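Long-range contacts in conserved hypothetical protein MTH1747 (Methanothermobacter thermautotrophicus, PDB 1I36), which is of unknown function but binds NADP through a Rossmann-type domain and structurally resembles 3-hydroxyacid dehydrogenases: residues A[3-8]-A[59-64]; A[83-88]-A[106-111]; A[90-95]-A[155-160]; A[111-116]-A[124-129]. The protein carries 1 engineered substitution. One frame throughout, in Å; residues are numbered along the deposited sequence.

How the contacts relate
From the N terminus, contact 1 closes first, bringing strand 2-6 beside strand 59-62 after a loop that is largely helical. Contact 2 follows in series and closes a shorter loop through helix 92-101, setting strand 83-86 beside strand 106-112. Strands 59-62 and 83-86 are themselves neighbours, which makes the two contacts adjoining parts of one sheet. Contact 3 crosses contact 2 along the chain, since residues 90-95 leave from between its segments to meet the long helix 154-182. Contact 4 is nested within the loop of contact 3; it shares Ala111 with contact 2 and adds an antiparallel strand. Contacts 1, 2 and 4 touch NADP.

Contact 1 (A[3-8]-A[59-64]); sequences VGFIGF and VVISAV. With NAP (NADP nicotinamide-adenine-dinucleotide phosphate), chain C.
Ile6 and Val60 pack on one face of the sheet, their side chains crossing at a slant with Ile6 CD1 3.6 Å from Val60 CG1. Because Ile6 CG1 is anti to its carbonyl carbon (chi1 -58°), the other branch, CG2, is left beside that carbon, where it runs alongside Val64 and comes 4.0 Å from its CG1. That same methyl, Val64 CG1, is 3.6 Å from N3A of the NADP adenine, linking sheet packing to cofactor packing. On the other face Ile61 CD1 touches both Val3 CG1 and Phe5 CZ, each at 3.9 Å. The Phe5 side chain runs alongside that of Ile61 and is covered further by Ala12, Ala16 and Leu19 of helix 10-21. Beta-branched residues suit these buried, extended positions. Backbone bonds such as Ile61 N to Gly4 O (2.8 Å) hold the strands parallel. Gly7 turns with a positive phi of 93°; a side chain there would strike Ala63 O and the carbonyl of Ile6, and the bare CA of Gly7 comes 3.4 Å from N3A of the adenine. Strand 2-6, this glycine turn and helix 10-21 fit the GxGxxA dinucleotide-binding motif of a Rossmann fold, with NADP lying at the C-terminal ends of the parallel strands.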
# COMPACT_ATOMS: atom_id res chain seq x y z
N VAL A 3 -5.35 9.10 -39.76
CA VAL A 3 -5.57 9.39 -38.34
C VAL A 3 -5.30 10.89 -38.15
O VAL A 3 -4.21 11.38 -38.45
CB VAL A 3 -4.66 8.54 -37.40
CG1 VAL A 3 -4.83 9.00 -35.94
CG2 VAL A 3 -5.02 7.06 -37.49
N GLY A 4 -6.30 11.63 -37.69
CA GLY A 4 -6.10 13.06 -37.46
C GLY A 4 -5.80 13.39 -36.01
O GLY A 4 -6.34 12.76 -35.10
N PHE A 5 -4.94 14.37 -35.79
CA PHE A 5 -4.57 14.80 -34.45
C PHE A 5 -4.96 16.25 -34.17
O PHE A 5 -4.68 17.14 -34.98
CB PHE A 5 -3.04 14.67 -34.24
CG PHE A 5 -2.56 13.26 -34.04
CD1 PHE A 5 -2.40 12.41 -35.13
CD2 PHE A 5 -2.33 12.77 -32.76
CE1 PHE A 5 -2.01 11.07 -34.94
CE2 PHE A 5 -1.94 11.43 -32.57
CZ PHE A 5 -1.79 10.59 -33.65
N ILE A 6 -5.65 16.47 -33.06
CA ILE A 6 -5.97 17.83 -32.64
C ILE A 6 -4.92 18.03 -31.54
O ILE A 6 -4.92 17.30 -30.54
CB ILE A 6 -7.37 17.95 -32.07
CG1 ILE A 6 -8.40 17.49 -33.10
CG2 ILE A 6 -7.63 19.41 -31.69
CD1 ILE A 6 -9.80 17.24 -32.46
N GLY A 7 -4.04 19.00 -31.76
CA GLY A 7 -2.93 19.26 -30.87
C GLY A 7 -1.77 18.46 -31.45
O GLY A 7 -1.99 17.46 -32.14
N PHE A 8 -0.53 18.94 -31.31
CA PHE A 8 0.58 18.14 -31.83
C PHE A 8 1.79 18.36 -30.98
O PHE A 8 2.79 18.94 -31.41
CB PHE A 8 0.84 18.37 -33.33
CG PHE A 8 1.47 17.19 -34.01
CD1 PHE A 8 0.69 16.20 -34.57
CD2 PHE A 8 2.85 17.05 -34.03
CE1 PHE A 8 1.28 15.05 -35.15
CE2 PHE A 8 3.46 15.93 -34.60
CZ PHE A 8 2.66 14.93 -35.16
N VAL A 59 -10.57 8.37 -37.57
CA VAL A 59 -10.07 8.39 -36.19
C VAL A 59 -9.43 9.76 -35.96
O VAL A 59 -8.51 10.18 -36.67
CB VAL A 59 -9.01 7.28 -35.89
CG1 VAL A 59 -8.58 7.35 -34.40
CG2 VAL A 59 -9.61 5.85 -36.18
N VAL A 60 -9.97 10.47 -34.97
CA VAL A 60 -9.50 11.80 -34.61
C VAL A 60 -9.06 11.72 -33.15
O VAL A 60 -9.86 11.35 -32.29
CB VAL A 60 -10.65 12.80 -34.70
CG1 VAL A 60 -10.15 14.20 -34.26
CG2 VAL A 60 -11.19 12.86 -36.17
N ILE A 61 -7.80 12.02 -32.88
CA ILE A 61 -7.28 11.96 -31.52
C ILE A 61 -7.01 13.37 -31.00
O ILE A 61 -6.31 14.15 -31.64
CB ILE A 61 -5.94 11.14 -31.46
CG1 ILE A 61 -6.18 9.67 -31.88
CG2 ILE A 61 -5.35 11.20 -30.06
CD1 ILE A 61 -4.89 8.88 -32.09
N SER A 62 -7.58 13.68 -29.83
CA SER A 62 -7.43 14.97 -29.18
C SER A 62 -6.34 14.81 -28.10
O SER A 62 -6.55 14.11 -27.12
CB SER A 62 -8.74 15.36 -28.49
OG SER A 62 -8.57 16.54 -27.72
N ALA A 63 -5.20 15.45 -28.31
CA ALA A 63 -4.07 15.38 -27.39
C ALA A 63 -3.59 16.81 -27.20
O ALA A 63 -2.54 17.22 -27.71
CB ALA A 63 -2.96 14.51 -28.00
N VAL A 64 -4.46 17.61 -26.59
CA VAL A 64 -4.17 19.03 -26.35
C VAL A 64 -3.79 19.17 -24.88
O VAL A 64 -3.00 18.37 -24.40
CB VAL A 64 -5.42 19.89 -26.72
CG1 VAL A 64 -5.60 19.86 -28.23
CG2 VAL A 64 -6.68 19.31 -26.05
PA NAP C . 2.18 19.37 -25.10
O1A NAP C . 1.54 20.08 -24.00
O2A NAP C . 3.24 18.39 -25.21
O5B NAP C . 1.17 19.28 -26.42
C5B NAP C . -0.28 19.80 -26.56
C4B NAP C . -0.11 20.49 -27.83
O4B NAP C . -1.67 20.92 -27.98
C3B NAP C . 0.11 21.69 -28.04
O3B NAP C . 1.02 21.16 -28.91
C2B NAP C . -0.48 22.94 -28.58
O2B NAP C . -0.24 23.69 -29.56
C1B NAP C . -1.70 22.24 -28.64
N9A NAP C . -2.83 23.06 -28.20
C8A NAP C . -3.14 23.92 -27.13
N7A NAP C . -4.32 24.47 -27.27
C5A NAP C . -4.83 23.98 -28.46
C6A NAP C . -6.06 24.20 -29.17
N6A NAP C . -7.00 25.02 -28.71
N1A NAP C . -6.25 23.52 -30.37
C2A NAP C . -5.29 22.68 -30.86
N3A NAP C . -4.11 22.43 -30.25
C4A NAP C . -3.95 23.12 -29.04
O3 NAP C . 1.29 18.20 -24.32
PN NAP C . 1.36 16.50 -24.24
O1N NAP C . 2.44 16.12 -23.27
O2N NAP C . 1.50 16.12 -25.65
O5D NAP C . -0.00 15.88 -23.74
C5D NAP C . -1.23 16.04 -24.49
C4D NAP C . -2.38 15.55 -23.63
O4D NAP C . -2.27 14.18 -23.13
C3D NAP C . -2.64 16.40 -22.36
O3D NAP C . -4.05 16.62 -22.03
C2D NAP C . -1.96 15.67 -21.25
O2D NAP C . -2.49 15.94 -19.99
C1D NAP C . -2.10 14.20 -21.71
N1N NAP C . -1.05 13.30 -21.20
C2N NAP C . 0.29 13.54 -21.50
C3N NAP C . 1.23 12.59 -20.96
C7N NAP C . 2.66 12.71 -21.21
O7N NAP C . 3.46 11.88 -20.74
N7N NAP C . 3.17 13.72 -21.96
C4N NAP C . 0.76 11.51 -20.18
C5N NAP C . -0.54 11.31 -19.90
C6N NAP C . -1.45 12.20 -20.41
P2B NAP C . 0.72 24.98 -29.15
O1X NAP C . 2.13 24.51 -28.90
O2X NAP C . 0.58 25.76 -30.35
O3X NAP C . 0.17 25.52 -27.93

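Contact 2 (A[83-88]-A[106-111]); sequences IYVDIN and GFVDAA. With NAP (NADP nicotinamide-adenine-dinucleotide phosphate), chain C.
Ile83 and Val108 make the tight apolar contact here: their CG2 methyls are 3.4 Å apart, nearer than usual for carbons. On the same face Val85 CG1 rests 3.6 Å from Ala110 CB, and Phe135 of helix 132-136 covers Val85, Val108 and Ala110; the short side chain of Ala110 lets that ring approach the strand closely. The aromatic pair lies on the opposite face. Tyr84 and Phe107 have nearly parallel planes (28°) but are offset, one ring hardly covering the other, with Tyr84 CD1 3.8 Å from Phe107 CD2. Farther along, Phe107 CZ meets Asp86 CB at 3.4 Å. Helix 92-101 packs over Phe107 on this face, as expected of a beta-alpha-beta crossover in a Rossmann-type domain, where a helix links two adjacent parallel strands. The backbone bonds of that pairing run from Tyr84 N to Gly106 O (2.7 Å) and on to Ala110 N with Asp86 O. Among the polar side chains, Asp86 OD1 accepts from Asn88 N at 2.9 Å in an Asx turn, while Asn88 ND2 bonds weakly to both carboxylate oxygens and more firmly to Ser62 OG. An amide suits position 88 because it can donate and accept at once: with ND2 so engaged, Asn88 OD1 receives hydroxyl O3D of the nicotinamide ribose at 2.9 Å. A water lies between Asn88 O and Ala110 O, 3.0 Å from the latter, where the strands part.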
# COMPACT_ATOMS: atom_id res chain seq x y z
N ILE A 83 -14.54 8.15 -35.11
CA ILE A 83 -14.28 8.01 -33.68
C ILE A 83 -13.38 9.16 -33.19
O ILE A 83 -12.41 9.54 -33.83
CB ILE A 83 -13.60 6.66 -33.38
CG1 ILE A 83 -14.64 5.57 -33.56
CG2 ILE A 83 -13.10 6.59 -31.95
CD1 ILE A 83 -14.00 4.26 -33.74
N TYR A 84 -13.78 9.73 -32.06
CA TYR A 84 -13.05 10.82 -31.42
C TYR A 84 -12.44 10.22 -30.13
O TYR A 84 -13.15 9.72 -29.26
CB TYR A 84 -14.03 11.94 -31.07
CG TYR A 84 -13.34 13.18 -30.52
CD1 TYR A 84 -13.16 13.34 -29.13
CD2 TYR A 84 -12.94 14.20 -31.36
CE1 TYR A 84 -12.61 14.50 -28.60
CE2 TYR A 84 -12.39 15.37 -30.86
CZ TYR A 84 -12.24 15.51 -29.47
OH TYR A 84 -11.71 16.67 -28.98
N VAL A 85 -11.12 10.20 -30.09
CA VAL A 85 -10.35 9.64 -28.99
C VAL A 85 -9.75 10.74 -28.13
O VAL A 85 -8.89 11.48 -28.58
CB VAL A 85 -9.23 8.75 -29.55
CG1 VAL A 85 -8.53 7.99 -28.43
CG2 VAL A 85 -9.85 7.74 -30.55
N ASP A 86 -10.26 10.89 -26.93
CA ASP A 86 -9.76 11.91 -26.03
C ASP A 86 -8.72 11.28 -25.10
O ASP A 86 -9.03 10.39 -24.29
CB ASP A 86 -10.91 12.56 -25.25
CG ASP A 86 -10.44 13.81 -24.48
OD1 ASP A 86 -9.53 13.70 -23.63
OD2 ASP A 86 -10.96 14.90 -24.72
N ILE A 87 -7.49 11.78 -25.19
CA ILE A 87 -6.41 11.24 -24.39
C ILE A 87 -5.88 12.27 -23.39
O ILE A 87 -4.86 12.06 -22.76
CB ILE A 87 -5.31 10.66 -25.32
CG1 ILE A 87 -4.51 9.57 -24.61
CG2 ILE A 87 -4.41 11.77 -25.87
CD1 ILE A 87 -3.70 8.69 -25.60
N ASN A 88 -6.66 13.31 -23.16
CA ASN A 88 -6.25 14.36 -22.23
C ASN A 88 -6.40 13.99 -20.75
O ASN A 88 -7.27 13.20 -20.37
CB ASN A 88 -6.99 15.66 -22.52
CG ASN A 88 -6.83 16.12 -23.96
OD1 ASN A 88 -5.75 16.52 -24.37
ND2 ASN A 88 -7.91 16.02 -24.73
N GLY A 106 -18.47 8.60 -32.58
CA GLY A 106 -18.29 7.73 -31.44
C GLY A 106 -17.18 8.34 -30.60
O GLY A 106 -16.24 8.94 -31.14
N PHE A 107 -17.28 8.23 -29.28
CA PHE A 107 -16.27 8.81 -28.41
C PHE A 107 -15.55 7.69 -27.67
O PHE A 107 -16.19 6.80 -27.15
CB PHE A 107 -16.92 9.73 -27.39
CG PHE A 107 -15.93 10.43 -26.48
CD1 PHE A 107 -15.44 9.79 -25.35
CD2 PHE A 107 -15.55 11.72 -26.72
CE1 PHE A 107 -14.58 10.45 -24.46
CE2 PHE A 107 -14.68 12.41 -25.82
CZ PHE A 107 -14.21 11.76 -24.69
N VAL A 108 -14.23 7.81 -27.57
CA VAL A 108 -13.41 6.84 -26.84
C VAL A 108 -12.58 7.56 -25.78
O VAL A 108 -11.90 8.55 -26.09
CB VAL A 108 -12.44 6.11 -27.81
CG1 VAL A 108 -11.51 5.14 -27.01
CG2 VAL A 108 -13.28 5.26 -28.81
N ASP A 109 -12.67 7.09 -24.54
CA ASP A 109 -11.87 7.67 -23.43
C ASP A 109 -10.57 6.85 -23.45
O ASP A 109 -10.62 5.66 -23.16
CB ASP A 109 -12.65 7.43 -22.13
CG ASP A 109 -11.90 7.85 -20.89
OD1 ASP A 109 -10.83 8.49 -21.00
OD2 ASP A 109 -12.38 7.51 -19.79
N ALA A 110 -9.45 7.42 -23.88
CA ALA A 110 -8.18 6.67 -23.86
C ALA A 110 -7.38 7.23 -22.68
O ALA A 110 -7.41 8.42 -22.45
CB ALA A 110 -7.40 6.90 -25.17
N ALA A 111 -6.65 6.38 -21.96
CA ALA A 111 -5.85 6.86 -20.82
C ALA A 111 -4.46 6.22 -20.92
O ALA A 111 -4.34 4.99 -20.99
CB ALA A 111 -6.52 6.48 -19.48
PA NAP C . 2.18 19.37 -25.10
O1A NAP C . 1.54 20.08 -24.00
O2A NAP C . 3.24 18.39 -25.21
O5B NAP C . 1.17 19.28 -26.42
C5B NAP C . -0.28 19.80 -26.56
C4B NAP C . -0.11 20.49 -27.83
O4B NAP C . -1.67 20.92 -27.98
C3B NAP C . 0.11 21.69 -28.04
O3B NAP C . 1.02 21.16 -28.91
C2B NAP C . -0.48 22.94 -28.58
O2B NAP C . -0.24 23.69 -29.56
C1B NAP C . -1.70 22.24 -28.64
N9A NAP C . -2.83 23.06 -28.20
C8A NAP C . -3.14 23.92 -27.13
N7A NAP C . -4.32 24.47 -27.27
C5A NAP C . -4.83 23.98 -28.46
C6A NAP C . -6.06 24.20 -29.17
N6A NAP C . -7.00 25.02 -28.71
N1A NAP C . -6.25 23.52 -30.37
C2A NAP C . -5.29 22.68 -30.86
N3A NAP C . -4.11 22.43 -30.25
C4A NAP C . -3.95 23.12 -29.04
O3 NAP C . 1.29 18.20 -24.32
PN NAP C . 1.36 16.50 -24.24
O1N NAP C . 2.44 16.12 -23.27
O2N NAP C . 1.50 16.12 -25.65
O5D NAP C . -0.00 15.88 -23.74
C5D NAP C . -1.23 16.04 -24.49
C4D NAP C . -2.38 15.55 -23.63
O4D NAP C . -2.27 14.18 -23.13
C3D NAP C . -2.64 16.40 -22.36
O3D NAP C . -4.05 16.62 -22.03
C2D NAP C . -1.96 15.67 -21.25
O2D NAP C . -2.49 15.94 -19.99
C1D NAP C . -2.10 14.20 -21.71
N1N NAP C . -1.05 13.30 -21.20
C2N NAP C . 0.29 13.54 -21.50
C3N NAP C . 1.23 12.59 -20.96
C7N NAP C . 2.66 12.71 -21.21
O7N NAP C . 3.46 11.88 -20.74
N7N NAP C . 3.17 13.72 -21.96
C4N NAP C . 0.76 11.51 -20.18
C5N NAP C . -0.54 11.31 -19.90
C6N NAP C . -1.45 12.20 -20.41
P2B NAP C . 0.72 24.98 -29.15
O1X NAP C . 2.13 24.51 -28.90
O2X NAP C . 0.58 25.76 -30.35
O3X NAP C . 0.17 25.52 -27.93
O HOH W 1 -7.19 10.36 -20.18

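Contact 3 (A[90-95]-A[155-160]); sequences ISPETV and ASAIKM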
# COMPACT_ATOMS: atom_id res chain seq x y z
N ILE A 90 -7.99 14.72 -18.00
CA ILE A 90 -9.14 15.40 -17.43
C ILE A 90 -9.92 14.41 -16.57
O ILE A 90 -9.79 13.20 -16.70
CB ILE A 90 -10.07 16.01 -18.53
CG1 ILE A 90 -10.36 14.98 -19.65
CG2 ILE A 90 -9.39 17.25 -19.13
CD1 ILE A 90 -11.42 15.47 -20.69
N SER A 91 -10.75 14.93 -15.69
CA SER A 91 -11.51 14.07 -14.78
C SER A 91 -12.52 13.21 -15.52
O SER A 91 -12.98 13.58 -16.63
CB SER A 91 -12.23 14.93 -13.74
OG SER A 91 -13.40 15.56 -14.30
N PRO A 92 -12.92 12.09 -14.90
CA PRO A 92 -13.90 11.22 -15.56
C PRO A 92 -15.18 11.96 -15.92
O PRO A 92 -15.73 11.72 -16.98
CB PRO A 92 -14.15 10.13 -14.53
CG PRO A 92 -12.74 9.92 -13.94
CD PRO A 92 -12.28 11.40 -13.74
N GLU A 93 -15.63 12.88 -15.07
CA GLU A 93 -16.87 13.62 -15.40
C GLU A 93 -16.62 14.58 -16.57
O GLU A 93 -17.49 14.75 -17.42
CB GLU A 93 -17.45 14.37 -14.20
CG GLU A 93 -18.87 14.91 -14.41
CD GLU A 93 -19.92 13.83 -14.80
OE1 GLU A 93 -20.75 14.09 -15.68
OE2 GLU A 93 -19.95 12.74 -14.23
N THR A 94 -15.42 15.17 -16.66
CA THR A 94 -15.10 16.06 -17.79
C THR A 94 -15.10 15.25 -19.10
O THR A 94 -15.56 15.74 -20.16
CB THR A 94 -13.74 16.79 -17.55
OG1 THR A 94 -13.77 17.37 -16.25
CG2 THR A 94 -13.54 17.95 -18.55
N VAL A 95 -14.61 14.00 -19.02
CA VAL A 95 -14.59 13.10 -20.17
C VAL A 95 -16.04 12.81 -20.63
O VAL A 95 -16.36 12.87 -21.84
CB VAL A 95 -13.90 11.72 -19.79
CG1 VAL A 95 -13.92 10.75 -20.97
CG2 VAL A 95 -12.41 11.97 -19.40
N ALA A 155 -12.00 4.47 -18.48
CA ALA A 155 -10.54 4.43 -18.61
C ALA A 155 -9.85 5.51 -17.76
O ALA A 155 -8.85 5.23 -17.07
CB ALA A 155 -10.16 4.58 -20.08
N SER A 156 -10.34 6.74 -17.83
CA SER A 156 -9.81 7.83 -17.02
C SER A 156 -9.99 7.52 -15.52
O SER A 156 -9.11 7.84 -14.71
CB SER A 156 -10.47 9.17 -17.40
OG SER A 156 -9.94 9.53 -18.69
N ALA A 157 -11.13 6.95 -15.14
CA ALA A 157 -11.36 6.60 -13.74
C ALA A 157 -10.35 5.55 -13.29
O ALA A 157 -9.91 5.61 -12.17
CB ALA A 157 -12.79 6.04 -13.51
N ILE A 158 -10.17 4.50 -14.08
CA ILE A 158 -9.20 3.46 -13.76
C ILE A 158 -7.78 4.04 -13.58
O ILE A 158 -7.03 3.67 -12.65
CB ILE A 158 -9.16 2.38 -14.86
CG1 ILE A 158 -10.44 1.55 -14.83
CG2 ILE A 158 -7.94 1.43 -14.63
CD1 ILE A 158 -10.80 0.93 -16.22
N LYS A 159 -7.40 4.95 -14.48
CA LYS A 159 -6.07 5.55 -14.40
C LYS A 159 -5.88 6.36 -13.10
O LYS A 159 -4.86 6.23 -12.40
CB LYS A 159 -5.83 6.47 -15.60
CG LYS A 159 -4.48 7.20 -15.54
CD LYS A 159 -4.29 8.13 -16.69
CE LYS A 159 -3.09 9.03 -16.45
NZ LYS A 159 -3.39 9.88 -15.25
N MET A 160 -6.88 7.16 -12.78
CA MET A 160 -6.89 8.01 -11.59
C MET A 160 -6.91 7.14 -10.32
O MET A 160 -6.27 7.48 -9.33
CB MET A 160 -8.13 8.92 -11.64
CG MET A 160 -8.46 9.68 -10.39
SD MET A 160 -9.39 8.80 -9.02
CE MET A 160 -11.11 8.99 -9.46
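Ser156 meets Val95 where helix 154-182 packs on the start of helix 92-101, and the serine side chain is the centre of the contact. Its CB sits 4.0 Å from Val95 CG2 and about as far from Ile90 O, so the base of the side chain packs against the start of the neighbouring helix. One bond on, Ser156 OG is anti to its carbonyl carbon (chi1 -72°) and comes 3.5 Å from Val95 CG2. At this buried tip the hydroxyl is satisfied by a hydrogen bond with Asp109 OD1 on strand 106-112; serine is small enough for close helix packing yet can still meet that carboxylate. Alongside, Pro92 CG lies 3.6 Å from Ala157 N and 3.9 Å from Ala157 CB, the compact ring against a short side chain. Proline suits the first turn of helix 92-101, where its missing N-H costs no helical bond. Just before it, Ser91 is the N-cap: its OG accepts from Thr94 N at 3.1 Å and also bonds to Glu232 OE2. Ala157 packs on Leu183 of the second subunit. The contact thus docks a nucleotide-domain helix onto the long helix 154-182, consistent with the domain-linking helix of 3-hydroxyacid dehydrogenase relatives.

Contact 4 (A[111-116]-A[124-129]); sequences AIMGSV and RIIASG. With NAP (NADP nicotinamide-adenine-dinucleotide phosphate), chain C.
Ala111 N donates to Ile126 O at 2.7 Å, the shortest polar bond between the two strands. The pair is closed in the other direction by Ile126 N, which donates a hydrogen bond to Ala111 O, and that oxygen also takes a CA-H contact from Ile125 CA at 3.4 Å. A third bond, Met113 N to Arg124 O (2.9 Å), continues the pairing to where the first strand ends. The strands run antiparallel: strand 124-128 lies against strand 106-112, the last of the parallel Rossmann-type strands, and is itself followed by strand 144-147, consistent with the extended nucleotide-binding domain of the 3-hydroxyacid dehydrogenases that this protein resembles. Side chains sort onto two faces. On one, Ile126 CG1 stands between its backbone N and carbonyl carbon (chi1 59°), where it meets Ala111 CB at 3.9 Å. Met113 lies across the same isoleucine; its CG is 3.9 Å from Ile126 CG2, and the bend of its flexible chain carries SD to Ile126 CD1. Met192 of the second subunit packs on both residues. On the other face Ile112 and Ile125 form a non-hydrogen-bonded pair whose side chains touch loosely. Ile112 also meets the cofactor, its CB 3.8 Å from C5N of the nicotinamide, an apolar surface suited to that flat ring. Val116 CG2 lies 3.2 Å from the carboxamide oxygen O7N, at the start of a helix whose N-cap, Ser115, bonds through OG to Arg118 N. Arg124 turns its guanidinium away from the first strand, where NH2 bonds to Asn144 OD1.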
# COMPACT_ATOMS: atom_id res chain seq x y z
N ALA A 111 -6.65 6.38 -21.96
CA ALA A 111 -5.85 6.86 -20.82
C ALA A 111 -4.46 6.22 -20.92
O ALA A 111 -4.34 4.99 -20.99
CB ALA A 111 -6.52 6.48 -19.48
N ILE A 112 -3.44 7.07 -20.91
CA ILE A 112 -2.05 6.66 -21.00
C ILE A 112 -1.66 6.15 -19.61
O ILE A 112 -1.79 6.87 -18.62
CB ILE A 112 -1.16 7.86 -21.41
CG1 ILE A 112 -1.47 8.20 -22.88
CG2 ILE A 112 0.34 7.48 -21.30
CD1 ILE A 112 -0.76 9.47 -23.41
N MET A 113 -1.23 4.89 -19.55
CA MET A 113 -0.88 4.23 -18.29
C MET A 113 0.61 4.15 -18.01
O MET A 113 1.09 3.14 -17.51
CB MET A 113 -1.48 2.81 -18.30
CG MET A 113 -3.00 2.79 -18.40
SD MET A 113 -3.68 3.71 -17.05
CE MET A 113 -3.56 2.57 -15.74
N GLY A 114 1.33 5.22 -18.29
CA GLY A 114 2.76 5.22 -18.06
C GLY A 114 3.42 6.51 -18.47
O GLY A 114 2.79 7.57 -18.50
N SER A 115 4.71 6.40 -18.80
CA SER A 115 5.50 7.55 -19.20
C SER A 115 5.72 7.57 -20.71
O SER A 115 6.38 6.70 -21.25
CB SER A 115 6.87 7.51 -18.49
OG SER A 115 7.77 8.47 -19.02
N VAL A 116 5.16 8.57 -21.39
CA VAL A 116 5.34 8.70 -22.83
C VAL A 116 6.84 8.83 -23.12
O VAL A 116 7.38 8.17 -24.01
CB VAL A 116 4.58 9.94 -23.39
CG1 VAL A 116 4.85 10.11 -24.87
CG2 VAL A 116 3.08 9.77 -23.18
N ARG A 124 1.41 1.54 -22.72
CA ARG A 124 0.10 0.91 -22.63
C ARG A 124 -0.94 2.03 -22.52
O ARG A 124 -0.78 3.01 -21.77
CB ARG A 124 0.01 -0.00 -21.41
CG ARG A 124 -1.40 -0.57 -21.09
CD ARG A 124 -2.12 -1.26 -22.27
NE ARG A 124 -1.34 -2.30 -22.95
CZ ARG A 124 -1.22 -3.57 -22.55
NH1 ARG A 124 -1.82 -3.98 -21.44
NH2 ARG A 124 -0.55 -4.45 -23.30
N ILE A 125 -1.98 1.90 -23.35
CA ILE A 125 -3.07 2.86 -23.32
C ILE A 125 -4.34 2.06 -23.07
O ILE A 125 -4.61 1.08 -23.77
CB ILE A 125 -3.20 3.54 -24.70
CG1 ILE A 125 -1.98 4.41 -24.97
CG2 ILE A 125 -4.50 4.37 -24.79
CD1 ILE A 125 -1.95 4.89 -26.43
N ILE A 126 -5.13 2.43 -22.08
CA ILE A 126 -6.39 1.69 -21.89
C ILE A 126 -7.49 2.59 -22.49
O ILE A 126 -7.37 3.82 -22.48
CB ILE A 126 -6.67 1.30 -20.42
CG1 ILE A 126 -6.74 2.54 -19.53
CG2 ILE A 126 -5.55 0.31 -19.92
CD1 ILE A 126 -7.26 2.22 -18.08
N ALA A 127 -8.54 1.98 -23.03
CA ALA A 127 -9.61 2.73 -23.69
C ALA A 127 -10.98 2.17 -23.34
O ALA A 127 -11.17 0.95 -23.25
CB ALA A 127 -9.37 2.69 -25.24
N SER A 128 -11.94 3.08 -23.17
CA SER A 128 -13.28 2.67 -22.80
C SER A 128 -14.32 3.36 -23.68
O SER A 128 -14.07 4.44 -24.21
CB SER A 128 -13.53 2.96 -21.31
OG SER A 128 -13.68 4.35 -21.05
N GLY A 129 -15.48 2.72 -23.82
CA GLY A 129 -16.54 3.24 -24.67
C GLY A 129 -16.93 2.16 -25.66
O GLY A 129 -16.15 1.22 -25.91
PA NAP C . 2.18 19.37 -25.10
O1A NAP C . 1.54 20.08 -24.00
O2A NAP C . 3.24 18.39 -25.21
O5B NAP C . 1.17 19.28 -26.42
C5B NAP C . -0.28 19.80 -26.56
C4B NAP C . -0.11 20.49 -27.83
O4B NAP C . -1.67 20.92 -27.98
C3B NAP C . 0.11 21.69 -28.04
O3B NAP C . 1.02 21.16 -28.91
C2B NAP C . -0.48 22.94 -28.58
O2B NAP C . -0.24 23.69 -29.56
C1B NAP C . -1.70 22.24 -28.64
N9A NAP C . -2.83 23.06 -28.20
C8A NAP C . -3.14 23.92 -27.13
N7A NAP C . -4.32 24.47 -27.27
C5A NAP C . -4.83 23.98 -28.46
C6A NAP C . -6.06 24.20 -29.17
N6A NAP C . -7.00 25.02 -28.71
N1A NAP C . -6.25 23.52 -30.37
C2A NAP C . -5.29 22.68 -30.86
N3A NAP C . -4.11 22.43 -30.25
C4A NAP C . -3.95 23.12 -29.04
O3 NAP C . 1.29 18.20 -24.32
PN NAP C . 1.36 16.50 -24.24
O1N NAP C . 2.44 16.12 -23.27
O2N NAP C . 1.50 16.12 -25.65
O5D NAP C . -0.00 15.88 -23.74
C5D NAP C . -1.23 16.04 -24.49
C4D NAP C . -2.38 15.55 -23.63
O4D NAP C . -2.27 14.18 -23.13
C3D NAP C . -2.64 16.40 -22.36
O3D NAP C . -4.05 16.62 -22.03
C2D NAP C . -1.96 15.67 -21.25
O2D NAP C . -2.49 15.94 -19.99
C1D NAP C . -2.10 14.20 -21.71
N1N NAP C . -1.05 13.30 -21.20
C2N NAP C . 0.29 13.54 -21.50
C3N NAP C . 1.23 12.59 -20.96
C7N NAP C . 2.66 12.71 -21.21
O7N NAP C . 3.46 11.88 -20.74
N7N NAP C . 3.17 13.72 -21.96
C4N NAP C . 0.76 11.51 -20.18
C5N NAP C . -0.54 11.31 -19.90
C6N NAP C . -1.45 12.20 -20.41
P2B NAP C . 0.72 24.98 -29.15
O1X NAP C . 2.13 24.51 -28.90
O2X NAP C . 0.58 25.76 -30.35
O3X NAP C . 0.17 25.52 -27.93